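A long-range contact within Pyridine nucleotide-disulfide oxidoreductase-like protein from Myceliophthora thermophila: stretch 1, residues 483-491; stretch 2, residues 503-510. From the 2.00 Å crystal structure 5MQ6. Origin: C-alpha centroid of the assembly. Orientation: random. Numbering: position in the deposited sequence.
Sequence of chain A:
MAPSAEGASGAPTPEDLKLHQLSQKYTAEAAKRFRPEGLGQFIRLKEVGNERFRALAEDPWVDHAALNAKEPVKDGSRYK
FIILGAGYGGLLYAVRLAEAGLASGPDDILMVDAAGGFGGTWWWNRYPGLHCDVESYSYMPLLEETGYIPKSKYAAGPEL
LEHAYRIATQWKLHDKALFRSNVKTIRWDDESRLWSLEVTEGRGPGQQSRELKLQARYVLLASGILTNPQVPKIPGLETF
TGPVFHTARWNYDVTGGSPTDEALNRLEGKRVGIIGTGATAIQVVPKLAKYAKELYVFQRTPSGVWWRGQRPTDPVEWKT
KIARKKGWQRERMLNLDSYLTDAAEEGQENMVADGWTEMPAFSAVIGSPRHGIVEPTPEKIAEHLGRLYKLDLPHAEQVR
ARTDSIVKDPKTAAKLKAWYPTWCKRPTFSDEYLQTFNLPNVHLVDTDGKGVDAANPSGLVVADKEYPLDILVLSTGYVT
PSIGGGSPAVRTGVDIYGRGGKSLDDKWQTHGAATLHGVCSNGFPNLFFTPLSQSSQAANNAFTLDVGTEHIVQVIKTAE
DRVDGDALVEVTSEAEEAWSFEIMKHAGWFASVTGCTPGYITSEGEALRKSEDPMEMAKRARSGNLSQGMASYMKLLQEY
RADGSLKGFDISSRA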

# COMPACT_ATOMS: atom_id res chain seq x y z
N ILE A 483 -1.55 -4.26 9.80
CA ILE A 483 -2.25 -5.37 10.42
C ILE A 483 -1.29 -6.35 11.19
O ILE A 483 -0.13 -6.65 10.74
N GLY A 484 -1.76 -6.81 12.34
CA GLY A 484 -0.99 -7.84 13.12
C GLY A 484 0.35 -7.34 13.69
O GLY A 484 1.36 -8.14 13.82
N GLY A 485 0.32 -6.03 14.06
CA GLY A 485 1.50 -5.29 14.54
C GLY A 485 2.65 -5.26 13.52
O GLY A 485 3.82 -5.23 13.93
N GLY A 486 2.33 -5.31 12.21
CA GLY A 486 3.37 -5.46 11.18
C GLY A 486 3.88 -6.87 10.91
O GLY A 486 4.85 -7.00 10.22
N SER A 487 3.26 -7.92 11.41
CA SER A 487 3.76 -9.27 11.22
C SER A 487 3.81 -9.55 9.73
O SER A 487 2.80 -9.37 9.05
N PRO A 488 5.00 -9.96 9.20
CA PRO A 488 4.90 -10.30 7.78
C PRO A 488 3.94 -11.46 7.49
O PRO A 488 3.40 -11.54 6.41
N ALA A 489 3.66 -12.33 8.46
CA ALA A 489 2.77 -13.45 8.27
C ALA A 489 1.31 -12.97 8.17
O ALA A 489 0.55 -13.33 7.21
N VAL A 490 0.92 -12.17 9.15
CA VAL A 490 -0.45 -11.66 9.13
C VAL A 490 -0.67 -10.83 7.91
O VAL A 490 -1.68 -10.98 7.25
N ARG A 491 0.24 -9.94 7.61
CA ARG A 491 0.02 -9.11 6.48
C ARG A 491 -0.10 -9.86 5.14
O ARG A 491 -0.76 -9.43 4.25
N SER A 503 6.53 -20.45 14.83
CA SER A 503 5.68 -19.56 14.06
C SER A 503 6.19 -18.12 14.03
O SER A 503 6.43 -17.49 15.09
N LEU A 504 6.31 -17.57 12.84
CA LEU A 504 6.83 -16.19 12.75
C LEU A 504 5.92 -15.26 13.56
O LEU A 504 6.38 -14.38 14.32
N ASP A 505 4.62 -15.48 13.39
CA ASP A 505 3.68 -14.55 14.00
C ASP A 505 3.67 -14.67 15.51
O ASP A 505 3.56 -13.70 16.21
N ASP A 506 3.78 -15.86 16.02
CA ASP A 506 3.86 -16.02 17.47
C ASP A 506 5.08 -15.32 18.02
O ASP A 506 4.99 -14.56 18.98
N LYS A 507 6.24 -15.51 17.37
CA LYS A 507 7.44 -14.72 17.77
C LYS A 507 7.13 -13.21 17.77
O LYS A 507 7.40 -12.48 18.73
N TRP A 508 6.56 -12.73 16.68
CA TRP A 508 6.27 -11.32 16.52
C TRP A 508 5.38 -10.77 17.65
O TRP A 508 5.61 -9.71 18.18
N GLN A 509 4.31 -11.51 17.96
CA GLN A 509 3.30 -11.07 18.94
C GLN A 509 3.83 -11.21 20.38
O GLN A 509 3.52 -10.38 21.22
N THR A 510 4.64 -12.24 20.64
CA THR A 510 5.11 -12.52 21.95
C THR A 510 6.36 -11.80 22.32
O THR A 510 6.43 -11.29 23.41

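Side-chain packing between a glycine-rich loop leading into a helix (residues 483-491) and the start of a second helix (503-510). S503, at the N-cap of the second helix, makes no contact with stretch 1; its chi1 is t, and its OG accepts from D506 N (3.2 Å). L504 points toward stretch 1 with chi1 t and chi2 p, which brings its CD2 to 4.1 Å from P488 CD, an apolar contact between buried residues. D505, also directed toward stretch 1 with chi1 t, is the polar centre of the contact. D505 OD1 accepts from S487 OG (2.6 Å) and, within its own helix, from Q509 NE2 (2.8 Å). S487 (chi1 t) does double duty: while donating to D505, its OG caps its own helix by accepting weak bonds from A489 N (3.2 Å) and V490 N (3.3 Å). A489 CB packs 4.0 Å from D505 CB, at the base of the side chain, while V490, chi1 t, brings its CG2 to 3.3 Å from D505 OD1. D506 points away and K507 is out of reach. W508, chi1 t and chi2 -97°, has the largest area covered by stretch 1. Over one face of its indole, S487 CA sits 3.6 Å from the centroid of the W508 five-membered ring and P488 CD 3.7 Å from that of the six-membered ring, both close to the ring normal, a favourable CH-pi geometry. At the ring edge, W508 NE1 donates to G485 O (3.0 Å, 159°). The CB of Q509 points sideways, but its m, m rotamer curls the amide back to the loop, where Q509 NE2 donates to G484 O (2.8 Å, 161°). With its second bond to D505 OD1, this amide nitrogen links the loop carbonyl to the carboxylate held by S487. T510 is out of reach; its OG1 donates to D506 O (2.7 Å).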

# COMPACT_ATOMS: atom_id res chain seq x y z
CB ILE A 483 -3.21 -6.03 9.36
CG1 ILE A 483 -4.22 -6.97 10.03
CG2 ILE A 483 -2.45 -6.69 8.20
CD1 ILE A 483 -5.27 -6.23 10.87
CB SER A 487 2.78 -10.28 11.82
OG SER A 487 3.14 -11.58 11.55
CB PRO A 488 6.35 -10.61 7.40
CG PRO A 488 7.18 -9.78 8.38
CD PRO A 488 6.39 -9.99 9.64
CB ALA A 489 2.90 -14.39 9.46
CB VAL A 490 -0.83 -10.81 10.36
CG1 VAL A 490 -2.27 -10.31 10.27
CG2 VAL A 490 -0.70 -11.67 11.63
CB ARG A 491 1.14 -8.14 6.38
CG ARG A 491 1.00 -7.28 5.15
CD ARG A 491 2.02 -6.16 5.16
NE ARG A 491 3.42 -6.64 5.20
CZ ARG A 491 4.20 -6.72 6.28
NH1 ARG A 491 3.71 -6.39 7.48
NH2 ARG A 491 5.48 -7.14 6.14
CB SER A 503 4.27 -19.52 14.62
OG SER A 503 3.66 -18.35 14.06
CB LEU A 504 6.93 -15.72 11.28
CG LEU A 504 7.51 -14.30 11.07
CD1 LEU A 504 8.87 -14.15 11.73
CD2 LEU A 504 7.61 -13.95 9.61
CB ASP A 505 2.27 -14.69 13.42
CG ASP A 505 1.40 -13.53 13.84
OD1 ASP A 505 1.80 -12.35 13.64
OD2 ASP A 505 0.34 -13.80 14.44
CB ASP A 506 3.85 -17.47 17.86
CG ASP A 506 2.54 -18.17 17.47
OD1 ASP A 506 1.48 -17.52 17.31
OD2 ASP A 506 2.58 -19.41 17.30
CB LYS A 507 8.58 -14.99 16.82
CG LYS A 507 9.94 -14.40 17.20
CD LYS A 507 10.98 -14.66 16.13
CE LYS A 507 12.20 -13.76 16.32
NZ LYS A 507 13.17 -13.86 15.18
CB TRP A 508 5.49 -11.12 15.23
CG TRP A 508 5.73 -9.82 14.62
CD1 TRP A 508 4.97 -8.70 14.73
CD2 TRP A 508 6.83 -9.49 13.75
NE1 TRP A 508 5.52 -7.69 13.97
CE2 TRP A 508 6.64 -8.15 13.34
CE3 TRP A 508 7.91 -10.22 13.25
CZ2 TRP A 508 7.49 -7.54 12.50
CZ3 TRP A 508 8.77 -9.57 12.38
CH2 TRP A 508 8.56 -8.27 12.02
CB GLN A 509 2.03 -11.87 18.81
CG GLN A 509 1.27 -11.85 17.50
CD GLN A 509 1.15 -10.47 16.87
OE1 GLN A 509 1.00 -9.49 17.59
NE2 GLN A 509 1.24 -10.38 15.55
CB THR A 510 5.38 -14.02 22.18
OG1 THR A 510 6.39 -14.46 21.26
CG2 THR A 510 4.13 -14.86 21.96